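PDB 2OKX: rhamnosidase B from Bacillus sp., which probably hydrolyses terminal alpha-L-rhamnose units from rhamnosides, acting as an inverting glycoside hydrolase of family 78. Local coordinates for residues G135-N140 and E152-R157; Y219-D224 and Y392-V397; R20-C25 and T131-G136; D464-E469 and D483-Y488; F97-F102 and S141-C146. All coordinates share one frame; numbering follows the deposited sequence.

How the contacts relate
All five contacts are largely buried; contact 4 is buried throughout, whereas contact 2 has an exposed glutamate at its margin and contacts 1 and 3 include partly exposed arginines. Contacts 2, 3 and 4 pair antiparallel strands in three different sheets, contact 1 is a single bridge between a loop and a short strand, and contact 5 joins two loops. Contacts 1 and 3 share Gly-135 and Gly-136, and strand 153-155 of contact 1 lies beside strand 485-489 of contact 4 in one sheet. Arginine-carboxylate pairs mark contacts 1, 3 and 4, a tyrosine-tyrosine-glutamate chain marks contact 2, and contact 5 relies on van der Waals contacts and a water.

Contact 1. Residues G135-N140 and E152-R157; sequences GGQRSN and EVIDAR
Gln-137 and Ile-154 form a single beta bridge, by which the loop after strand 130-133 joins strand 153-155. Asp-155 N donates to Gly-136 O at 2.9 Å. Arg-138 N meets Val-153 O at 3.0 Å, almost straight at 175°. Water 1 extends the pairing: it accepts from Val-153 N (3.1 Å) and lies 2.7 Å from Arg-138 O, to which it can donate. Arg-157 grips the Asp-155 carboxylate side-on, NE to OD2 and NH2 to OD1, the latter at 2.7 Å, and its backbone N also binds OD2, closing an Asx turn. Across the contact Arg-138 NH2 forms a salt bridge to Asp-155 OD1 at 3.4 Å, the two planes 81° apart; the stronger partner of Arg-138 is Glu-158. An alanine in place of Asp-155 would probably leave the Arg-157 guanidinium without its mate, open the Asx turn and leave two like charges without the carboxylate they share. A CB on Gly-136 would run into Asp-155 O and, at phi 84°, jam against Gly-135 O. Gln-137 CG touches Ile-154 CD1 at 3.5 Å, and the Arg-138 side chain crosses that of Val-153 at about a right angle, CG to CG1 3.8 Å.

Contact 2. Residues Y219-D224 and Y392-V397; sequences YAAALD and YTEENV
Tyr-219 and Tyr-392 reach toward each other tip to tip, and the hydroxyl of Tyr-219 donates to that of Tyr-392, OH to OH, at 2.6 Å. Tyr-392 OH in turn donates to Glu-394 OE2 at 2.7 Å, so a chain of two hydroxyls ends on a carboxylate. Each ring keeps CG anti to its backbone N (chi1 175° in both), and each takes the other's oxygen at its edge, near the ring plane. Among backbone bonds, Ala-222 N to Thr-393 O (2.9 Å) and Thr-393 N to Ala-222 O (3.3 Å) form one antiparallel hydrogen-bonded pair. Through it, strand 392-393 becomes an outermost strand of a five-stranded antiparallel sheet, beside strand 219-223. Where the pairing ends, water 2 accepts from Ala-220 N and can donate to Glu-394 O. Turn and cap bonds follow: Glu-395 N binds Thr-393 OG1 in an ST turn, and Asn-396 is the N-cap of helix 397-402, OD1 accepting from Gly-399 N while ND2 pairs with His-315. Leu-223 lies alongside Tyr-392, Leu-223 CD2 being 3.6 Å from Tyr-392 CD1. Ala-221 CB touches Tyr-392 CE1 at 3.8 Å. On the other face Ala-222 CB meets Thr-393 CG2 at 3.9 Å.

Contact 3. Residues R20-C25 and T131-G136; sequences RNEWRC and TERLGG
Thr-131 and Cys-25 meet at neighbouring strands, 130-133 and 22-31, of a seven-stranded antiparallel sheet, consistent with the beta-sandwich build of the N-terminal domain. Cys-25 O takes two donors from opposite faces of its carbonyl plane, Thr-131 OG1 at 2.8 Å and Glu-132 N at 3.2 Å. Cys-25 N returns a bond to Glu-132 O, and Leu-134 N reaches Trp-23 O at 2.8 Å, essentially straight (179°). Thr-131 OG1, itself a donor, also accepts from Arg-24 NH1 at 3.1 Å, the oxygen lying in the guanidinium plane. In the next shell, water 3 joins Arg-24 NH1 to Thr-131 O. The Arg-24 chain bends at chi3 (-70°), bringing NE to Glu-22 OE1 at 3.3 Å. Glu-22 CG and CD also lie against Arg-133 NE and CD, with a long OE2-to-NE contact of charges only. Trp-12 adds a cation-pi contact to Arg-24, and Leu-93 and Leu-95 of strand 87-96 touch Trp-23. An alanine in place of Arg-24 would probably leave Glu-22 without its nearer positive partner and deprive Thr-131 OG1 of this donor. Just past strand 130-133, Leu-134 uses both methyls: CD2 sits at the Trp-23 ring edge, 3.6 Å from CE3, and CD1 lies 3.7 Å from Cys-25 SG.

Contact 4. Residues D464-E469 and D483-Y488; sequences DAYGVE and DNTFRY
Asp-464 OD1 is gripped by two arginines: Arg-487 NH2 at 2.8 Å, on the syn lone pair of OD1, and Arg-513. The other oxygen, OD2, takes Arg-487 NE at 2.7 Å, also on its syn lone pair, so that Arg-487 holds the carboxylate side-on with two bonds. The two planes are only 2° apart, and both N-H groups point almost straight at their oxygens, which fixes the carboxylate's rotation. Two positive groups on one buried carboxylate would probably favour its charged form. Asp-464 and Arg-487 are an antiparallel non-hydrogen-bonded pair; next along, Ala-465 and Phe-486 form a hydrogen-bonded pair, Ala-465 N to Phe-486 O at 3.0 Å and Phe-486 N to Ala-465 O at 3.2 Å. On that face Phe-486 puts CG in the crowded position between N and the carbonyl carbon (chi1 79°), and Ala-465 CB lies over its ring, 3.6 Å from the centroid, a CH-pi contact. Thr-485 CG2 meets Tyr-466 CD1 at 3.5 Å. Beyond, Asn-484 O receives Gly-467 N, while its ND2 donates to Gly-467 O at 2.9 Å from above the carbonyl plane. Within the concanavalin-like domain, strand 462-472 lies between 485-489 and 507-513. Strand 153-155, from the N-terminal domain range, pairs parallel with 485-489, and helix 397-402 lays Val-397 on Asp-464 and Thr-485.

Contact 5. Residues F97-F102 and S141-C146; sequences FGVSNF and SPRMAC
Two irregular loops of the N-terminal domain, 97-102 and 141-146, meet where Arg-143 reaches Val-99 and Asn-101, and where Cys-146 lies beside Phe-102. The Arg-143 chain starts with CG anti to the backbone N (chi1 174°) and bends at chi2 (67°), and its guanidinium ends against the other loop. Val-99 CG1 sits over one face, 3.8 Å from NH1. The backbone carbon of Ala-145 lies on the opposite face, 4.1 Å above the plane and toward its rim, so the flat group is sandwiched between the two loops. Asn-101 CB touches NH2 of Arg-143 at 3.4 Å. A water also links the two loops: water 4 accepts from Arg-143 NH1 at 3.0 Å and donates to Ser-100 O at 2.6 Å. Arg-143 NH2 also donates to Gln-148 O, and NE makes a weak bond to Gly-149 O, so the guanidinium is held mainly by carbonyls of its own loop. Phe-102 carries the other half of the contact. Its backbone pairs with Gln-147, and its ring meets His-310 and Trp-622, the latter in the 6-hairpin glycosidase domain. A bound glycerol near the Phe-102 side chain probably comes from the crystallisation liquor, though it may mark a pocket at this domain junction. The ring takes Cys-146 O obliquely, 3.4 Å from CE1. Cys-146 SG makes an oblique sulfur-aromatic contact, 4.8 Å from the Phe-102 ring centroid and 4.0 Å from CZ.

Contact 1. Residues G135-N140 and E152-R157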
# COMPACT_ATOMS: atom_id res chain seq x y z
N GLY A 135 6.13 -26.64 6.85
CA GLY A 135 6.43 -26.94 8.24
C GLY A 135 6.85 -25.74 9.07
O GLY A 135 7.67 -24.93 8.64
N GLY A 136 6.28 -25.63 10.27
CA GLY A 136 6.63 -24.53 11.16
C GLY A 136 5.90 -23.22 10.94
O GLY A 136 5.99 -22.32 11.77
N GLN A 137 5.18 -23.09 9.83
CA GLN A 137 4.45 -21.86 9.55
C GLN A 137 3.18 -21.80 10.39
O GLN A 137 2.26 -22.59 10.19
CB GLN A 137 4.10 -21.77 8.06
CG GLN A 137 3.45 -20.45 7.67
CD GLN A 137 1.93 -20.52 7.64
OE1 GLN A 137 1.24 -19.57 8.00
NE2 GLN A 137 1.41 -21.65 7.20
N ARG A 138 3.15 -20.87 11.34
CA ARG A 138 2.01 -20.71 12.24
C ARG A 138 0.86 -19.94 11.61
O ARG A 138 0.99 -18.76 11.28
CB ARG A 138 2.46 -20.00 13.52
CG ARG A 138 3.69 -20.60 14.18
CD ARG A 138 3.59 -22.11 14.32
NE ARG A 138 4.65 -22.66 15.17
CZ ARG A 138 5.00 -23.94 15.21
NH1 ARG A 138 4.37 -24.83 14.44
NH2 ARG A 138 5.97 -24.34 16.02
N SER A 139 -0.28 -20.61 11.46
CA SER A 139 -1.45 -20.00 10.86
C SER A 139 -2.16 -19.00 11.77
O SER A 139 -3.18 -18.43 11.39
CB SER A 139 -2.44 -21.07 10.41
OG SER A 139 -1.95 -21.75 9.27
N ASN A 140 -1.64 -18.79 12.98
CA ASN A 140 -2.25 -17.83 13.88
C ASN A 140 -1.43 -16.54 13.96
O ASN A 140 -1.67 -15.69 14.83
CB ASN A 140 -2.42 -18.41 15.29
CG ASN A 140 -1.09 -18.66 15.99
OD1 ASN A 140 -1.00 -18.56 17.22
ND2 ASN A 140 -0.07 -18.99 15.22
N GLU A 152 4.30 -13.22 8.96
CA GLU A 152 4.52 -14.60 9.37
C GLU A 152 5.37 -14.88 10.60
O GLU A 152 6.14 -14.05 11.07
CB GLU A 152 5.06 -15.42 8.19
CG GLU A 152 6.57 -15.33 7.92
CD GLU A 152 6.98 -14.14 7.04
OE1 GLU A 152 8.06 -14.22 6.42
OE2 GLU A 152 6.23 -13.14 6.99
N VAL A 153 5.16 -16.09 11.13
CA VAL A 153 5.89 -16.62 12.27
C VAL A 153 6.26 -18.03 11.81
O VAL A 153 5.38 -18.86 11.59
CB VAL A 153 5.02 -16.70 13.53
CG1 VAL A 153 5.75 -17.47 14.62
CG2 VAL A 153 4.69 -15.30 14.03
N ILE A 154 7.56 -18.27 11.65
CA ILE A 154 8.04 -19.56 11.16
C ILE A 154 9.01 -20.23 12.12
O ILE A 154 10.03 -19.65 12.48
CB ILE A 154 8.79 -19.39 9.81
CG1 ILE A 154 7.93 -18.60 8.82
CG2 ILE A 154 9.15 -20.76 9.24
CD1 ILE A 154 6.67 -19.30 8.35
N ASP A 155 8.71 -21.46 12.51
CA ASP A 155 9.59 -22.21 13.39
C ASP A 155 10.33 -23.21 12.50
O ASP A 155 9.79 -24.26 12.15
CB ASP A 155 8.79 -22.94 14.47
CG ASP A 155 9.68 -23.59 15.51
OD1 ASP A 155 9.22 -23.80 16.65
OD2 ASP A 155 10.85 -23.91 15.17
N ALA A 156 11.55 -22.85 12.13
CA ALA A 156 12.37 -23.67 11.24
C ALA A 156 12.68 -25.07 11.77
O ALA A 156 13.07 -25.94 11.00
CB ALA A 156 13.67 -22.93 10.92
N ARG A 157 12.50 -25.28 13.06
CA ARG A 157 12.75 -26.60 13.63
C ARG A 157 11.77 -27.64 13.09
O ARG A 157 12.04 -28.84 13.13
CB ARG A 157 12.67 -26.54 15.16
CG ARG A 157 13.78 -25.72 15.78
CD ARG A 157 13.56 -25.51 17.26
NE ARG A 157 12.31 -24.80 17.52
CZ ARG A 157 11.95 -24.37 18.72
NH1 ARG A 157 12.74 -24.57 19.77
NH2 ARG A 157 10.79 -23.73 18.88
O HOH W 1 2.88 -17.61 9.71

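Contact 2. Residues Y219-D224 and Y392-V397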
# COMPACT_ATOMS: atom_id res chain seq x y z
N TYR A 219 4.29 -10.49 28.62
CA TYR A 219 3.15 -10.92 27.82
C TYR A 219 2.86 -9.90 26.71
O TYR A 219 2.73 -8.72 26.98
CB TYR A 219 1.91 -11.07 28.73
CG TYR A 219 0.63 -11.41 28.00
CD1 TYR A 219 0.41 -12.68 27.46
CD2 TYR A 219 -0.36 -10.44 27.82
CE1 TYR A 219 -0.75 -12.97 26.76
CE2 TYR A 219 -1.53 -10.73 27.11
CZ TYR A 219 -1.71 -11.99 26.59
OH TYR A 219 -2.84 -12.27 25.87
N ALA A 220 2.79 -10.37 25.47
CA ALA A 220 2.49 -9.50 24.32
C ALA A 220 1.71 -10.34 23.32
O ALA A 220 2.19 -11.37 22.85
CB ALA A 220 3.78 -8.98 23.69
N ALA A 221 0.50 -9.89 22.98
CA ALA A 221 -0.33 -10.64 22.06
C ALA A 221 -0.97 -9.79 20.98
O ALA A 221 -1.27 -8.62 21.20
CB ALA A 221 -1.41 -11.39 22.84
N ALA A 222 -1.15 -10.40 19.82
CA ALA A 222 -1.78 -9.74 18.69
C ALA A 222 -3.13 -10.43 18.50
O ALA A 222 -3.20 -11.66 18.35
CB ALA A 222 -0.91 -9.90 17.43
N LEU A 223 -4.20 -9.64 18.54
CA LEU A 223 -5.55 -10.17 18.41
C LEU A 223 -6.29 -9.63 17.19
O LEU A 223 -6.23 -8.43 16.91
CB LEU A 223 -6.38 -9.82 19.65
CG LEU A 223 -5.71 -9.39 20.96
CD1 LEU A 223 -6.80 -9.07 21.98
CD2 LEU A 223 -4.79 -10.48 21.47
N ASP A 224 -6.97 -10.51 16.47
CA ASP A 224 -7.75 -10.08 15.32
C ASP A 224 -9.18 -9.96 15.84
O ASP A 224 -10.00 -10.87 15.69
CB ASP A 224 -7.67 -11.10 14.19
CG ASP A 224 -8.28 -10.58 12.90
OD1 ASP A 224 -7.93 -11.11 11.83
OD2 ASP A 224 -9.12 -9.66 12.97
N TYR A 392 -5.45 -15.45 17.38
CA TYR A 392 -4.68 -15.04 18.55
C TYR A 392 -3.26 -15.59 18.56
O TYR A 392 -3.03 -16.74 18.20
CB TYR A 392 -5.41 -15.53 19.80
CG TYR A 392 -4.69 -15.29 21.10
CD1 TYR A 392 -4.87 -14.11 21.81
CD2 TYR A 392 -3.82 -16.26 21.63
CE1 TYR A 392 -4.22 -13.89 23.02
CE2 TYR A 392 -3.16 -16.04 22.84
CZ TYR A 392 -3.37 -14.86 23.53
OH TYR A 392 -2.73 -14.64 24.72
N THR A 393 -2.31 -14.76 18.99
CA THR A 393 -0.92 -15.20 19.09
C THR A 393 -0.12 -14.38 20.10
O THR A 393 -0.29 -13.17 20.22
CB THR A 393 -0.18 -15.15 17.73
OG1 THR A 393 1.12 -15.74 17.88
CG2 THR A 393 -0.00 -13.70 17.25
N GLU A 394 0.76 -15.07 20.84
CA GLU A 394 1.61 -14.43 21.83
C GLU A 394 3.01 -14.21 21.25
O GLU A 394 3.93 -13.79 21.95
CB GLU A 394 1.66 -15.27 23.10
CG GLU A 394 0.43 -15.06 23.99
CD GLU A 394 0.28 -16.11 25.08
OE1 GLU A 394 1.30 -16.58 25.62
OE2 GLU A 394 -0.88 -16.45 25.41
N GLU A 395 3.16 -14.50 19.96
CA GLU A 395 4.43 -14.30 19.27
C GLU A 395 4.18 -12.99 18.53
O GLU A 395 3.83 -12.99 17.35
CB GLU A 395 4.68 -15.47 18.31
CG GLU A 395 4.69 -16.81 19.04
CD GLU A 395 4.91 -17.99 18.12
OE1 GLU A 395 3.98 -18.35 17.36
OE2 GLU A 395 6.03 -18.55 18.15
N ASN A 396 4.34 -11.89 19.25
CA ASN A 396 4.05 -10.56 18.75
C ASN A 396 5.26 -9.63 18.62
O ASN A 396 5.63 -8.91 19.56
CB ASN A 396 2.99 -9.94 19.68
CG ASN A 396 2.59 -8.54 19.28
OD1 ASN A 396 2.90 -8.08 18.18
ND2 ASN A 396 1.87 -7.86 20.17
N VAL A 397 5.86 -9.63 17.43
CA VAL A 397 7.03 -8.81 17.18
C VAL A 397 6.75 -7.31 17.29
O VAL A 397 7.54 -6.58 17.86
CB VAL A 397 7.62 -9.11 15.79
CG1 VAL A 397 8.82 -8.20 15.52
CG2 VAL A 397 8.05 -10.58 15.72
O HOH W 2 3.95 -13.02 24.62

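Contact 3. Residues R20-C25 and T131-G136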
# COMPACT_ATOMS: atom_id res chain seq x y z
N ARG A 20 -7.35 -20.14 6.94
CA ARG A 20 -6.83 -18.82 7.23
C ARG A 20 -5.31 -18.83 7.30
O ARG A 20 -4.71 -19.71 7.92
CB ARG A 20 -7.36 -18.32 8.58
CG ARG A 20 -6.76 -16.99 9.04
CD ARG A 20 -6.92 -16.82 10.55
NE ARG A 20 -6.34 -15.59 11.09
CZ ARG A 20 -6.91 -14.39 11.03
NH1 ARG A 20 -8.09 -14.23 10.43
NH2 ARG A 20 -6.32 -13.34 11.60
N ASN A 21 -4.69 -17.86 6.64
CA ASN A 21 -3.24 -17.70 6.67
C ASN A 21 -2.47 -19.03 6.63
O ASN A 21 -1.73 -19.35 7.55
CB ASN A 21 -2.88 -16.94 7.95
CG ASN A 21 -1.41 -16.56 8.04
OD1 ASN A 21 -0.91 -16.23 9.12
ND2 ASN A 21 -0.72 -16.58 6.91
N GLU A 22 -2.66 -19.79 5.56
CA GLU A 22 -1.97 -21.07 5.43
C GLU A 22 -1.02 -21.11 4.24
O GLU A 22 -1.41 -20.79 3.12
CB GLU A 22 -2.98 -22.22 5.31
CG GLU A 22 -2.33 -23.59 5.13
CD GLU A 22 -3.34 -24.72 5.06
OE1 GLU A 22 -3.62 -25.22 3.94
OE2 GLU A 22 -3.87 -25.11 6.13
N TRP A 23 0.22 -21.51 4.49
CA TRP A 23 1.21 -21.63 3.43
C TRP A 23 1.35 -23.12 3.13
O TRP A 23 1.68 -23.92 4.01
CB TRP A 23 2.54 -21.03 3.89
CG TRP A 23 2.48 -19.53 4.09
CD1 TRP A 23 1.37 -18.74 4.00
CD2 TRP A 23 3.57 -18.66 4.39
NE1 TRP A 23 1.70 -17.43 4.22
CE2 TRP A 23 3.05 -17.35 4.47
CE3 TRP A 23 4.94 -18.85 4.60
CZ2 TRP A 23 3.85 -16.23 4.75
CZ3 TRP A 23 5.74 -17.74 4.88
CH2 TRP A 23 5.19 -16.45 4.95
N ARG A 24 1.07 -23.50 1.88
CA ARG A 24 1.12 -24.90 1.48
C ARG A 24 2.09 -25.18 0.34
O ARG A 24 2.16 -24.44 -0.64
CB ARG A 24 -0.29 -25.35 1.10
CG ARG A 24 -0.40 -26.75 0.53
CD ARG A 24 -1.87 -27.15 0.39
NE ARG A 24 -2.50 -27.35 1.69
CZ ARG A 24 -2.31 -28.43 2.45
NH1 ARG A 24 -1.51 -29.41 2.04
NH2 ARG A 24 -2.91 -28.53 3.63
N CYS A 25 2.84 -26.27 0.48
CA CYS A 25 3.82 -26.69 -0.52
C CYS A 25 3.27 -27.72 -1.50
O CYS A 25 2.44 -28.56 -1.13
CB CYS A 25 5.04 -27.32 0.17
SG CYS A 25 5.83 -26.30 1.44
N THR A 131 1.55 -32.76 -1.71
CA THR A 131 1.33 -31.52 -0.99
C THR A 131 1.32 -31.69 0.53
O THR A 131 0.88 -32.71 1.05
CB THR A 131 0.00 -30.85 -1.41
OG1 THR A 131 -0.16 -29.62 -0.69
CG2 THR A 131 -1.18 -31.76 -1.10
N GLU A 132 1.83 -30.67 1.22
CA GLU A 132 1.89 -30.63 2.68
C GLU A 132 2.03 -29.17 3.08
O GLU A 132 2.56 -28.36 2.32
CB GLU A 132 3.12 -31.40 3.20
CG GLU A 132 3.06 -32.92 3.06
CD GLU A 132 2.02 -33.57 3.95
OE1 GLU A 132 2.05 -33.32 5.18
OE2 GLU A 132 1.19 -34.34 3.43
N ARG A 133 1.54 -28.82 4.27
CA ARG A 133 1.66 -27.44 4.72
C ARG A 133 3.14 -27.16 4.95
O ARG A 133 3.91 -28.08 5.25
CB ARG A 133 0.91 -27.22 6.03
CG ARG A 133 -0.59 -27.04 5.88
CD ARG A 133 -1.16 -26.41 7.15
NE ARG A 133 -0.50 -25.14 7.43
CZ ARG A 133 -0.66 -24.46 8.56
NH1 ARG A 133 -1.44 -24.92 9.52
NH2 ARG A 133 -0.01 -23.31 8.73
N LEU A 134 3.54 -25.90 4.81
CA LEU A 134 4.92 -25.53 5.06
C LEU A 134 5.17 -25.77 6.54
O LEU A 134 4.50 -25.17 7.39
CB LEU A 134 5.16 -24.06 4.73
CG LEU A 134 6.58 -23.53 4.98
CD1 LEU A 134 7.54 -24.19 4.00
CD2 LEU A 134 6.60 -22.02 4.81
N GLY A 135 6.13 -26.64 6.85
CA GLY A 135 6.43 -26.94 8.24
C GLY A 135 6.85 -25.74 9.07
O GLY A 135 7.67 -24.93 8.64
N GLY A 136 6.28 -25.63 10.27
CA GLY A 136 6.63 -24.53 11.16
C GLY A 136 5.90 -23.22 10.94
O GLY A 136 5.99 -22.32 11.77
O HOH W 3 -1.45 -32.42 2.92

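Contact 4. Residues D464-E469 and D483-Y488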
# COMPACT_ATOMS: atom_id res chain seq x y z
N ASP A 464 13.64 -11.82 15.24
CA ASP A 464 12.52 -10.92 14.98
C ASP A 464 12.91 -9.80 14.03
O ASP A 464 13.97 -9.18 14.17
CB ASP A 464 12.03 -10.30 16.29
CG ASP A 464 11.19 -11.26 17.12
OD1 ASP A 464 10.81 -10.89 18.25
OD2 ASP A 464 10.89 -12.37 16.63
N ALA A 465 12.04 -9.53 13.06
CA ALA A 465 12.28 -8.48 12.08
C ALA A 465 11.10 -7.51 12.08
O ALA A 465 9.94 -7.93 12.07
CB ALA A 465 12.45 -9.08 10.70
N TYR A 466 11.40 -6.22 12.11
CA TYR A 466 10.38 -5.18 12.13
C TYR A 466 10.90 -3.96 11.36
O TYR A 466 11.93 -3.39 11.71
CB TYR A 466 10.07 -4.82 13.58
CG TYR A 466 9.27 -3.55 13.79
CD1 TYR A 466 8.12 -3.29 13.04
CD2 TYR A 466 9.64 -2.63 14.77
CE1 TYR A 466 7.36 -2.13 13.27
CE2 TYR A 466 8.89 -1.49 15.01
CZ TYR A 466 7.75 -1.25 14.26
OH TYR A 466 6.99 -0.13 14.53
N GLY A 467 10.19 -3.57 10.31
CA GLY A 467 10.63 -2.44 9.51
C GLY A 467 9.84 -1.15 9.69
O GLY A 467 8.61 -1.15 9.71
N VAL A 468 10.56 -0.04 9.85
CA VAL A 468 9.92 1.26 9.99
C VAL A 468 10.49 2.18 8.92
O VAL A 468 11.53 1.89 8.33
CB VAL A 468 10.14 1.88 11.39
CG1 VAL A 468 9.57 0.95 12.46
CG2 VAL A 468 11.62 2.14 11.64
N GLU A 469 9.80 3.29 8.66
CA GLU A 469 10.21 4.24 7.63
C GLU A 469 11.00 5.42 8.18
O GLU A 469 11.84 5.99 7.48
CB GLU A 469 9.00 4.84 6.93
CG GLU A 469 8.03 3.88 6.31
CD GLU A 469 6.97 4.62 5.52
OE1 GLU A 469 6.19 5.38 6.13
OE2 GLU A 469 6.92 4.44 4.29
N ASP A 483 1.53 -4.40 11.17
CA ASP A 483 2.45 -5.34 11.81
C ASP A 483 3.46 -5.69 10.72
O ASP A 483 3.39 -6.75 10.10
CB ASP A 483 1.70 -6.59 12.27
CG ASP A 483 1.07 -6.41 13.64
OD1 ASP A 483 0.14 -5.59 13.77
OD2 ASP A 483 1.52 -7.10 14.58
N ASN A 484 4.40 -4.77 10.50
CA ASN A 484 5.44 -4.90 9.48
C ASN A 484 6.54 -5.81 10.01
O ASN A 484 7.70 -5.41 10.11
CB ASN A 484 6.00 -3.51 9.19
CG ASN A 484 6.34 -3.31 7.73
OD1 ASN A 484 5.80 -3.99 6.86
ND2 ASN A 484 7.22 -2.35 7.46
N THR A 485 6.17 -7.06 10.29
CA THR A 485 7.10 -7.98 10.92
C THR A 485 7.00 -9.45 10.54
O THR A 485 6.13 -9.88 9.79
CB THR A 485 6.85 -7.97 12.43
OG1 THR A 485 5.56 -8.54 12.68
CG2 THR A 485 6.85 -6.55 12.99
N PHE A 486 7.95 -10.21 11.09
CA PHE A 486 7.98 -11.65 10.97
C PHE A 486 8.88 -12.17 12.08
O PHE A 486 9.75 -11.45 12.59
CB PHE A 486 8.45 -12.13 9.57
CG PHE A 486 9.94 -12.09 9.34
CD1 PHE A 486 10.46 -11.32 8.30
CD2 PHE A 486 10.82 -12.86 10.10
CE1 PHE A 486 11.83 -11.33 8.01
CE2 PHE A 486 12.19 -12.87 9.82
CZ PHE A 486 12.69 -12.11 8.78
N ARG A 487 8.62 -13.39 12.52
CA ARG A 487 9.44 -14.01 13.54
C ARG A 487 9.92 -15.31 12.94
O ARG A 487 9.13 -16.06 12.35
CB ARG A 487 8.66 -14.30 14.83
CG ARG A 487 9.39 -15.29 15.75
CD ARG A 487 8.84 -15.27 17.16
NE ARG A 487 9.14 -14.02 17.84
CZ ARG A 487 8.73 -13.72 19.07
NH1 ARG A 487 8.01 -14.59 19.76
NH2 ARG A 487 9.06 -12.56 19.61
N TYR A 488 11.20 -15.58 13.09
CA TYR A 488 11.81 -16.79 12.57
C TYR A 488 12.50 -17.46 13.75
O TYR A 488 13.31 -16.84 14.44
CB TYR A 488 12.84 -16.44 11.50
CG TYR A 488 13.59 -17.62 10.92
CD1 TYR A 488 13.12 -18.28 9.79
CD2 TYR A 488 14.77 -18.07 11.52
CE1 TYR A 488 13.81 -19.37 9.26
CE2 TYR A 488 15.47 -19.16 10.99
CZ TYR A 488 14.98 -19.80 9.87
OH TYR A 488 15.68 -20.87 9.35

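Contact 5. Residues F97-F102 and S141-C146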
# COMPACT_ATOMS: atom_id res chain seq x y z
N PHE A 97 -4.62 -16.67 1.90
CA PHE A 97 -5.04 -15.78 2.98
C PHE A 97 -6.29 -16.24 3.72
O PHE A 97 -6.34 -16.18 4.95
CB PHE A 97 -5.26 -14.36 2.44
CG PHE A 97 -4.06 -13.77 1.75
CD1 PHE A 97 -2.77 -14.00 2.25
CD2 PHE A 97 -4.21 -12.95 0.64
CE1 PHE A 97 -1.65 -13.42 1.64
CE2 PHE A 97 -3.10 -12.37 0.02
CZ PHE A 97 -1.82 -12.60 0.52
N GLY A 98 -7.29 -16.70 2.98
CA GLY A 98 -8.53 -17.14 3.60
C GLY A 98 -9.31 -15.96 4.16
O GLY A 98 -10.29 -16.13 4.89
N VAL A 99 -8.86 -14.76 3.82
CA VAL A 99 -9.49 -13.52 4.28
C VAL A 99 -9.35 -12.48 3.17
O VAL A 99 -8.29 -12.36 2.56
CB VAL A 99 -8.78 -12.99 5.55
CG1 VAL A 99 -9.38 -11.66 5.98
CG2 VAL A 99 -8.88 -14.01 6.67
N SER A 100 -10.42 -11.75 2.90
CA SER A 100 -10.38 -10.73 1.86
C SER A 100 -9.60 -9.49 2.32
O SER A 100 -9.52 -9.22 3.52
CB SER A 100 -11.80 -10.30 1.47
OG SER A 100 -12.53 -11.36 0.88
N ASN A 101 -9.00 -8.77 1.37
CA ASN A 101 -8.28 -7.54 1.69
C ASN A 101 -8.42 -6.54 0.53
O ASN A 101 -9.27 -6.72 -0.34
CB ASN A 101 -6.80 -7.80 2.04
CG ASN A 101 -6.04 -8.53 0.93
OD1 ASN A 101 -6.15 -8.20 -0.25
ND2 ASN A 101 -5.23 -9.51 1.33
N PHE A 102 -7.59 -5.50 0.52
CA PHE A 102 -7.67 -4.46 -0.52
C PHE A 102 -7.05 -4.83 -1.87
O PHE A 102 -7.07 -4.02 -2.79
CB PHE A 102 -7.02 -3.16 -0.03
CG PHE A 102 -7.77 -2.47 1.09
CD1 PHE A 102 -8.55 -3.18 1.99
CD2 PHE A 102 -7.59 -1.10 1.30
CE1 PHE A 102 -9.14 -2.55 3.10
CE2 PHE A 102 -8.17 -0.46 2.40
CZ PHE A 102 -8.94 -1.19 3.30
N SER A 141 -0.46 -16.38 13.05
CA SER A 141 0.38 -15.18 13.06
C SER A 141 -0.48 -13.93 12.84
O SER A 141 -1.60 -14.02 12.32
CB SER A 141 1.48 -15.29 11.99
OG SER A 141 0.96 -15.25 10.69
N PRO A 142 0.03 -12.76 13.23
CA PRO A 142 -0.72 -11.50 13.08
C PRO A 142 -1.19 -11.11 11.69
O PRO A 142 -0.49 -11.32 10.69
CB PRO A 142 0.25 -10.45 13.65
CG PRO A 142 1.10 -11.24 14.60
CD PRO A 142 1.35 -12.50 13.82
N ARG A 143 -2.39 -10.54 11.62
CA ARG A 143 -2.92 -10.04 10.37
C ARG A 143 -2.01 -8.83 10.19
O ARG A 143 -1.79 -8.07 11.14
CB ARG A 143 -4.38 -9.61 10.53
CG ARG A 143 -4.98 -8.93 9.30
CD ARG A 143 -5.11 -9.88 8.12
NE ARG A 143 -5.40 -9.15 6.89
CZ ARG A 143 -6.57 -8.58 6.60
NH1 ARG A 143 -7.59 -8.67 7.44
NH2 ARG A 143 -6.71 -7.90 5.47
N MET A 144 -1.47 -8.65 8.99
CA MET A 144 -0.56 -7.54 8.73
C MET A 144 -1.22 -6.17 8.83
O MET A 144 -0.72 -5.28 9.52
CB MET A 144 0.07 -7.72 7.36
CG MET A 144 1.26 -6.81 7.08
SD MET A 144 2.11 -7.41 5.61
CE MET A 144 3.04 -5.93 5.11
N ALA A 145 -2.33 -6.00 8.12
CA ALA A 145 -3.05 -4.73 8.11
C ALA A 145 -4.41 -4.96 7.49
O ALA A 145 -4.64 -5.98 6.83
CB ALA A 145 -2.27 -3.69 7.29
N CYS A 146 -5.33 -4.01 7.67
CA CYS A 146 -6.65 -4.17 7.10
C CYS A 146 -6.56 -4.29 5.58
O CYS A 146 -7.41 -4.90 4.94
CB CYS A 146 -7.56 -2.99 7.47
SG CYS A 146 -7.06 -1.36 6.82
O HOH W 4 -10.02 -8.00 5.73